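Local coordinates for PTS system, IIA component (Streptococcus pneumoniae serotype 4, PDB 5T3U), which probably relays phosphoryl groups as the mannose-family IIA component of a phosphotransferase sugar-uptake system associated with fucose utilization in the pneumococcus, at residues D76-G80 against S81-V85; F102-P105 against L106-L110; S116-L120 against E121-H125. All coordinates share one frame; numbering follows the deposited sequence.

All three contacts lie at the start of a helix, and each loop hands its chain to the helix through an N-cap residue. Contact 1 joins the loop after strand 68-75 to helix 81-90 and is partly buried; its cap is a glycine and waters do much of the bridging. Contact 2 is the buried one, set in the core at the head of helix 104-112, with an asparagine cap and apolar side chains. Contact 3, at the head of helix 120-129, repeats the asparagine cap on a more open surface flanked by glutamates. Contacts 2 and 3 pack together where Leu106 CD1 meets Ile123 CG2 at 3.5 Å, and all three touch the second subunit.

Contact 1: D76-G80 against S81-V85; sequences DLIGG and SPNNV
Gly80 O receives the backbone N of Asn84 at 2.9 Å, and this bond closes the first turn of helix 81-90. The Asn84 side chain folds back beside its own backbone N (chi1 -72°), which lays its amide over the Gly79-Gly80 end of the loop. There, a water takes a hydrogen bond from Asn84 ND2 and also meets Gly79 O, a link short enough that its exact geometry is doubtful. A second water accepts from Gly79 N and donates to both Asn83 OD1 and Asn84 OD1. Asn83 also lays CB against Leu77 O at 3.7 Å, while its OD1 comes within 3.5 Å of Ile78 CD1. Deeper in, a third water donates to Asp76 OD1 and to Leu77 O, 2.7 Å each, and accepts from Asn83 N at 3.1 Å. The next shell fixes these groups: Asn83 ND2 bonds to Thr75 OG1, and Asp76 OD2 to the backbone N of His16. Pro82 packs on Ala14 and His16, and Leu77 on Phe30 of the second subunit. In this strand-to-helix connection, a type II turn from Leu77 leads into the Gly80 N-cap, and water partners Leu77 O, Gly79 N and Asn83 N, so much of the polar matching is indirect.

Contact 2: F102-P105 against L106-L110; sequences FNIP and LLVEL
Asn103 carries CG in the cramped site between its backbone N and carbonyl carbon (chi1 57°), and this turns OD1 back over the helix start to meet Leu106 N at 3.1 Å. The N-H points almost straight at the oxygen, 166°, though the donor sits 30° off the amide plane; the same OD1 lies 3.5 Å from Leu106 CB. Leu106 sends CG away from its backbone N, carrying CD2 to Phe102 CB at 3.9 Å. On another side of the turn, Ile104 and Val108 meet methyl to methyl, CG2 to CG2, also at 3.9 Å. Backbone bonds run from Leu107 N to Asn103 O, 3.3 Å, and from Val108 N to Ile104 O, 2.9 Å. The other end of the Asn103 amide is held as well: ND2 donates to Ala127 O and to Gly101 O of the second subunit, so the cap is gripped from within the chain and across the dimer. Leu107 rests on Ile11 and Val13 of strand 7-16, and the Phe102 ring meets that of Phe19. This is a classic asparagine N-cap with Pro105 in the first helical turn, seating helix 104-112 against the parallel sheet of the IIA fold.

Contact 3: S116-L120 against E121-H125; sequences SKINL and EEIVH
Asn119 O takes the backbone N of Ile123 at 3.1 Å, and Leu120 O takes Val124 N at 2.9 Å; these are the opening bonds of helix 120-129. Before them the chain from Ser116 to Asn119 is extended, and it turns into helical geometry at Leu120. Asn119, the N-cap, swings its CG opposite the backbone N (chi1 -179°), which brings OD1 over the first turn. There it accepts from Glu122 N at 3.1 Å, the donor standing 63° out of the amide plane and so well away from the oxygen's lone pairs. The amide also packs on the aliphatic part of Glu122, CG of Asn119 lying 3.6 Å from CB of Glu122. The Glu122 side chain crosses that of Asn119 at about a right angle, the amide and carboxylate planes 46° apart, without a hydrogen bond between ND2 and OE1. Ile118 and Ile123 also cross at about a right angle, and CD1 of Ile123 reaches CB of Ile118 at 3.9 Å. Leu120 CD1 and Val124 CG2 make a looser apolar pair at 4.1 Å. Ile123 continues inward onto Leu110 of helix 104-112, and Val124 onto Val99 of strand 96-100. On the dimer side, Leu120 packs on Asn133 of the second subunit and Val124 on Leu131 of that subunit. The contact is therefore two-sided. Two exposed first-turn glutamates would be expected to favour the positive end of the helix dipole, although Glu121 OE1 comes to 3.5 Å from Asn119 OD1, acceptor facing acceptor; Ile123 and Val124 carry the helix start into the apolar packing, with Ile118 covering the CD1 end of Ile123.

Contact 1: D76-G80 against S81-V85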
loop_
_atom_site.group_PDB
_atom_site.type_symbol
_atom_site.label_atom_id
_atom_site.label_comp_id
_atom_site.label_asym_id
_atom_site.label_seq_id
_atom_site.Cartn_x
_atom_site.Cartn_y
_atom_site.Cartn_z
ATOM N N ASP A 76 7.535 -2.989 1.537
ATOM C CA ASP A 76 6.938 -2.105 0.548
ATOM C C ASP A 76 7.240 -2.496 -0.894
ATOM O O ASP A 76 6.344 -2.479 -1.729
ATOM C CB ASP A 76 7.256 -0.618 0.834
ATOM C CG ASP A 76 8.751 -0.340 1.104
ATOM O OD1 ASP A 76 9.565 -1.291 1.243
ATOM O OD2 ASP A 76 9.093 0.871 1.220
ATOM N N LEU A 77 8.491 -2.869 -1.171
ATOM C CA LEU A 77 8.858 -3.297 -2.504
ATOM C C LEU A 77 10.164 -4.133 -2.523
ATOM O O LEU A 77 11.017 -3.994 -1.638
ATOM C CB LEU A 77 8.952 -2.072 -3.430
ATOM C CG LEU A 77 10.183 -1.179 -3.427
ATOM C CD1 LEU A 77 9.985 -0.017 -4.420
ATOM C CD2 LEU A 77 10.555 -0.627 -2.047
ATOM N N ILE A 78 10.303 -4.990 -3.532
ATOM C CA ILE A 78 11.529 -5.744 -3.748
ATOM C C ILE A 78 12.753 -4.808 -3.949
ATOM O O ILE A 78 12.664 -3.764 -4.587
ATOM C CB ILE A 78 11.365 -6.768 -4.919
ATOM C CG1 ILE A 78 12.465 -7.858 -4.897
ATOM C CG2 ILE A 78 11.321 -6.061 -6.291
ATOM C CD1 ILE A 78 12.296 -8.928 -3.804
ATOM N N GLY A 79 13.899 -5.158 -3.383
ATOM C CA GLY A 79 15.100 -4.339 -3.621
ATOM C C GLY A 79 15.102 -3.068 -2.787
ATOM O O GLY A 79 16.027 -2.292 -2.870
ATOM N N GLY A 80 14.061 -2.836 -1.997
ATOM C CA GLY A 80 14.118 -1.821 -0.935
ATOM C C GLY A 80 14.945 -2.334 0.254
ATOM O O GLY A 80 15.182 -3.539 0.364
ATOM N N SER A 81 15.371 -1.434 1.139
ATOM C CA SER A 81 16.231 -1.826 2.265
ATOM C C SER A 81 15.475 -2.691 3.295
ATOM O O SER A 81 16.042 -3.681 3.754
ATOM C CB SER A 81 16.887 -0.624 2.951
ATOM O OG SER A 81 17.765 0.071 2.069
ATOM N N PRO A 82 14.200 -2.349 3.641
ATOM C CA PRO A 82 13.464 -3.277 4.519
ATOM C C PRO A 82 13.455 -4.707 3.972
ATOM O O PRO A 82 13.718 -5.672 4.727
ATOM C CB PRO A 82 12.028 -2.686 4.552
ATOM C CG PRO A 82 12.265 -1.192 4.346
ATOM C CD PRO A 82 13.381 -1.152 3.315
ATOM N N ASN A 83 13.178 -4.863 2.681
ATOM C CA ASN A 83 13.186 -6.218 2.127
ATOM C C ASN A 83 14.579 -6.841 2.121
ATOM O O ASN A 83 14.694 -8.027 2.379
ATOM C CB ASN A 83 12.638 -6.285 0.719
ATOM C CG ASN A 83 12.127 -7.663 0.376
ATOM O OD1 ASN A 83 12.747 -8.405 -0.382
ATOM N ND2 ASN A 83 11.012 -8.028 0.956
ATOM N N ASN A 84 15.619 -6.053 1.788
ATOM C CA ASN A 84 16.993 -6.587 1.754
ATOM C C ASN A 84 17.418 -7.135 3.124
ATOM O O ASN A 84 17.980 -8.231 3.229
ATOM C CB ASN A 84 18.000 -5.523 1.304
ATOM C CG ASN A 84 17.898 -5.189 -0.181
ATOM O OD1 ASN A 84 17.421 -5.987 -1.005
ATOM N ND2 ASN A 84 18.367 -3.999 -0.526
ATOM N N VAL A 85 17.144 -6.346 4.157
ATOM C CA VAL A 85 17.441 -6.693 5.532
ATOM C C VAL A 85 16.661 -7.941 5.988
ATOM O O VAL A 85 17.251 -8.888 6.553
ATOM C CB VAL A 85 17.215 -5.465 6.458
ATOM C CG1 VAL A 85 17.220 -5.844 7.917
ATOM C CG2 VAL A 85 18.283 -4.397 6.211
HETATM O O HOH W 1 11.523 -3.074 0.826
HETATM O O HOH W 2 15.200 -7.467 -1.779
HETATM O O HOH W 3 18.395 -2.854 -3.156
#

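Contact 2: F102-P105 against L106-L110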
loop_
_atom_site.group_PDB
_atom_site.type_symbol
_atom_site.label_atom_id
_atom_site.label_comp_id
_atom_site.label_asym_id
_atom_site.label_seq_id
_atom_site.Cartn_x
_atom_site.Cartn_y
_atom_site.Cartn_z
ATOM N N PHE A 102 3.156 -5.198 -0.640
ATOM C CA PHE A 102 1.852 -5.330 0.015
ATOM C C PHE A 102 0.885 -4.171 -0.246
ATOM O O PHE A 102 1.305 -3.027 -0.492
ATOM C CB PHE A 102 2.001 -5.543 1.542
ATOM C CG PHE A 102 2.300 -4.285 2.334
ATOM C CD1 PHE A 102 3.615 -3.904 2.604
ATOM C CD2 PHE A 102 1.271 -3.516 2.859
ATOM C CE1 PHE A 102 3.900 -2.731 3.359
ATOM C CE2 PHE A 102 1.537 -2.354 3.596
ATOM C CZ PHE A 102 2.861 -1.967 3.853
ATOM N N ASN A 103 -0.402 -4.470 -0.121
ATOM C CA ASN A 103 -1.455 -3.478 -0.251
ATOM C C ASN A 103 -2.398 -3.586 0.960
ATOM O O ASN A 103 -2.174 -4.401 1.853
ATOM C CB ASN A 103 -2.186 -3.628 -1.607
ATOM C CG ASN A 103 -2.765 -5.007 -1.813
ATOM O OD1 ASN A 103 -2.743 -5.838 -0.893
ATOM N ND2 ASN A 103 -3.297 -5.273 -3.022
ATOM N N ILE A 104 -3.412 -2.732 1.031
ATOM C CA ILE A 104 -4.318 -2.763 2.184
ATOM C C ILE A 104 -5.060 -4.110 2.253
ATOM O O ILE A 104 -5.137 -4.706 3.309
ATOM C CB ILE A 104 -5.237 -1.509 2.217
ATOM C CG1 ILE A 104 -4.486 -0.360 2.869
ATOM C CG2 ILE A 104 -6.618 -1.761 2.944
ATOM C CD1 ILE A 104 -4.198 -0.527 4.356
ATOM N N PRO A 105 -5.555 -4.630 1.113
ATOM C CA PRO A 105 -6.238 -5.942 1.190
ATOM C C PRO A 105 -5.420 -7.088 1.818
ATOM O O PRO A 105 -5.984 -7.869 2.599
ATOM C CB PRO A 105 -6.542 -6.252 -0.273
ATOM C CG PRO A 105 -6.767 -4.871 -0.885
ATOM C CD PRO A 105 -5.685 -4.038 -0.241
ATOM N N LEU A 106 -4.129 -7.205 1.478
ATOM C CA LEU A 106 -3.246 -8.171 2.142
ATOM C C LEU A 106 -3.161 -7.935 3.653
ATOM O O LEU A 106 -3.368 -8.870 4.454
ATOM C CB LEU A 106 -1.833 -8.135 1.536
ATOM C CG LEU A 106 -0.830 -9.225 2.047
ATOM C CD1 LEU A 106 -1.340 -10.652 1.917
ATOM C CD2 LEU A 106 0.491 -9.092 1.296
ATOM N N LEU A 107 -2.866 -6.690 4.054
ATOM C CA LEU A 107 -2.681 -6.380 5.476
ATOM C C LEU A 107 -3.959 -6.676 6.262
ATOM O O LEU A 107 -3.923 -7.387 7.264
ATOM C CB LEU A 107 -2.186 -4.931 5.704
ATOM C CG LEU A 107 -1.965 -4.550 7.194
ATOM C CD1 LEU A 107 -1.053 -5.567 7.955
ATOM C CD2 LEU A 107 -1.435 -3.099 7.344
ATOM N N VAL A 108 -5.098 -6.172 5.784
ATOM C CA VAL A 108 -6.391 -6.468 6.397
ATOM C C VAL A 108 -6.667 -7.958 6.559
ATOM O O VAL A 108 -7.093 -8.388 7.625
ATOM C CB VAL A 108 -7.562 -5.813 5.596
ATOM C CG1 VAL A 108 -8.927 -6.364 6.095
ATOM C CG2 VAL A 108 -7.493 -4.306 5.746
ATOM N N GLU A 109 -6.453 -8.739 5.500
ATOM C CA GLU A 109 -6.720 -10.167 5.555
ATOM C C GLU A 109 -5.801 -10.892 6.548
ATOM O O GLU A 109 -6.237 -11.798 7.259
ATOM C CB GLU A 109 -6.530 -10.787 4.156
ATOM C CG GLU A 109 -6.601 -12.325 4.129
ATOM C CD GLU A 109 -7.879 -12.890 4.774
ATOM O OE1 GLU A 109 -8.961 -12.252 4.678
ATOM O OE2 GLU A 109 -7.800 -13.985 5.384
ATOM N N LEU A 110 -4.512 -10.542 6.540
ATOM C CA LEU A 110 -3.565 -11.149 7.485
ATOM C C LEU A 110 -3.927 -10.794 8.924
ATOM O O LEU A 110 -3.853 -11.660 9.817
ATOM C CB LEU A 110 -2.129 -10.758 7.148
ATOM C CG LEU A 110 -1.594 -11.449 5.883
ATOM C CD1 LEU A 110 -0.197 -10.943 5.454
ATOM C CD2 LEU A 110 -1.626 -13.006 6.033
#

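Contact 3: S116-L120 against E121-H125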
loop_
_atom_site.group_PDB
_atom_site.type_symbol
_atom_site.label_atom_id
_atom_site.label_comp_id
_atom_site.label_asym_id
_atom_site.label_seq_id
_atom_site.Cartn_x
_atom_site.Cartn_y
_atom_site.Cartn_z
ATOM N N SER A 116 -6.033 -17.768 13.230
ATOM C CA SER A 116 -6.579 -18.881 12.493
ATOM C C SER A 116 -5.482 -19.601 11.692
ATOM O O SER A 116 -4.397 -19.058 11.468
ATOM C CB SER A 116 -7.705 -18.376 11.583
ATOM O OG SER A 116 -8.081 -19.380 10.654
ATOM N N LYS A 117 -5.770 -20.836 11.289
ATOM C CA LYS A 117 -5.000 -21.506 10.233
ATOM C C LYS A 117 -5.201 -20.736 8.934
ATOM O O LYS A 117 -6.311 -20.275 8.640
ATOM C CB LYS A 117 -5.499 -22.950 10.030
ATOM C CG LYS A 117 -4.624 -24.033 10.681
ATOM C CD LYS A 117 -5.223 -25.432 10.486
ATOM C CE LYS A 117 -4.162 -26.533 10.695
ATOM N NZ LYS A 117 -4.649 -27.886 10.199
ATOM N N ILE A 118 -4.142 -20.595 8.144
ATOM C CA ILE A 118 -4.297 -19.924 6.842
ATOM C C ILE A 118 -3.663 -20.710 5.695
ATOM O O ILE A 118 -2.799 -21.549 5.917
ATOM C CB ILE A 118 -3.723 -18.482 6.851
ATOM C CG1 ILE A 118 -2.210 -18.507 7.098
ATOM C CG2 ILE A 118 -4.448 -17.640 7.870
ATOM C CD1 ILE A 118 -1.495 -17.195 6.776
ATOM N N ASN A 119 -4.104 -20.407 4.475
ATOM C CA ASN A 119 -3.368 -20.765 3.277
ATOM C C ASN A 119 -2.735 -19.470 2.725
ATOM O O ASN A 119 -3.413 -18.665 2.099
ATOM C CB ASN A 119 -4.332 -21.406 2.266
ATOM C CG ASN A 119 -3.654 -21.840 0.985
ATOM O OD1 ASN A 119 -2.604 -21.322 0.592
ATOM N ND2 ASN A 119 -4.252 -22.823 0.328
ATOM N N LEU A 120 -1.438 -19.287 2.975
ATOM C CA LEU A 120 -0.739 -18.056 2.622
ATOM C C LEU A 120 -0.668 -17.828 1.113
ATOM O O LEU A 120 -0.734 -16.682 0.658
ATOM C CB LEU A 120 0.674 -18.014 3.242
ATOM C CG LEU A 120 1.461 -16.689 3.054
ATOM C CD1 LEU A 120 0.687 -15.463 3.575
ATOM C CD2 LEU A 120 2.886 -16.712 3.678
ATOM N N GLU A 121 -0.522 -18.914 0.340
ATOM C CA GLU A 121 -0.466 -18.788 -1.109
ATOM C C GLU A 121 -1.760 -18.178 -1.614
ATOM O O GLU A 121 -1.738 -17.276 -2.471
ATOM C CB GLU A 121 -0.187 -20.144 -1.787
ATOM C CG GLU A 121 1.276 -20.644 -1.564
ATOM C CD GLU A 121 1.600 -20.866 -0.062
ATOM O OE1 GLU A 121 0.842 -21.633 0.615
ATOM O OE2 GLU A 121 2.592 -20.251 0.442
ATOM N N GLU A 122 -2.877 -18.659 -1.061
ATOM C CA GLU A 122 -4.192 -18.212 -1.463
ATOM C C GLU A 122 -4.421 -16.751 -1.055
ATOM O O GLU A 122 -4.985 -15.963 -1.812
ATOM C CB GLU A 122 -5.200 -19.113 -0.786
ATOM C CG GLU A 122 -6.565 -19.150 -1.361
ATOM C CD GLU A 122 -7.387 -20.255 -0.690
ATOM O OE1 GLU A 122 -7.034 -21.454 -0.850
ATOM O OE2 GLU A 122 -8.351 -19.917 0.035
ATOM N N ILE A 123 -3.975 -16.395 0.141
ATOM C CA ILE A 123 -4.062 -15.012 0.634
ATOM C C ILE A 123 -3.272 -14.083 -0.281
ATOM O O ILE A 123 -3.791 -13.059 -0.706
ATOM C CB ILE A 123 -3.589 -14.898 2.100
ATOM C CG1 ILE A 123 -4.630 -15.573 3.013
ATOM C CG2 ILE A 123 -3.336 -13.424 2.488
ATOM C CD1 ILE A 123 -4.350 -15.466 4.491
ATOM N N VAL A 124 -2.046 -14.468 -0.615
ATOM C CA VAL A 124 -1.202 -13.686 -1.541
ATOM C C VAL A 124 -1.849 -13.543 -2.940
ATOM O O VAL A 124 -1.966 -12.436 -3.469
ATOM C CB VAL A 124 0.236 -14.229 -1.613
ATOM C CG1 VAL A 124 1.050 -13.552 -2.778
ATOM C CG2 VAL A 124 0.932 -13.989 -0.248
ATOM N N HIS A 125 -2.291 -14.664 -3.501
ATOM C CA HIS A 125 -2.983 -14.685 -4.780
ATOM C C HIS A 125 -4.209 -13.755 -4.743
ATOM O O HIS A 125 -4.419 -12.971 -5.662
ATOM C CB HIS A 125 -3.375 -16.130 -5.160
ATOM C CG HIS A 125 -4.116 -16.238 -6.463
ATOM N ND1 HIS A 125 -3.509 -16.057 -7.689
ATOM C CD2 HIS A 125 -5.418 -16.509 -6.729
ATOM C CE1 HIS A 125 -4.401 -16.211 -8.652
ATOM N NE2 HIS A 125 -5.567 -16.483 -8.096
#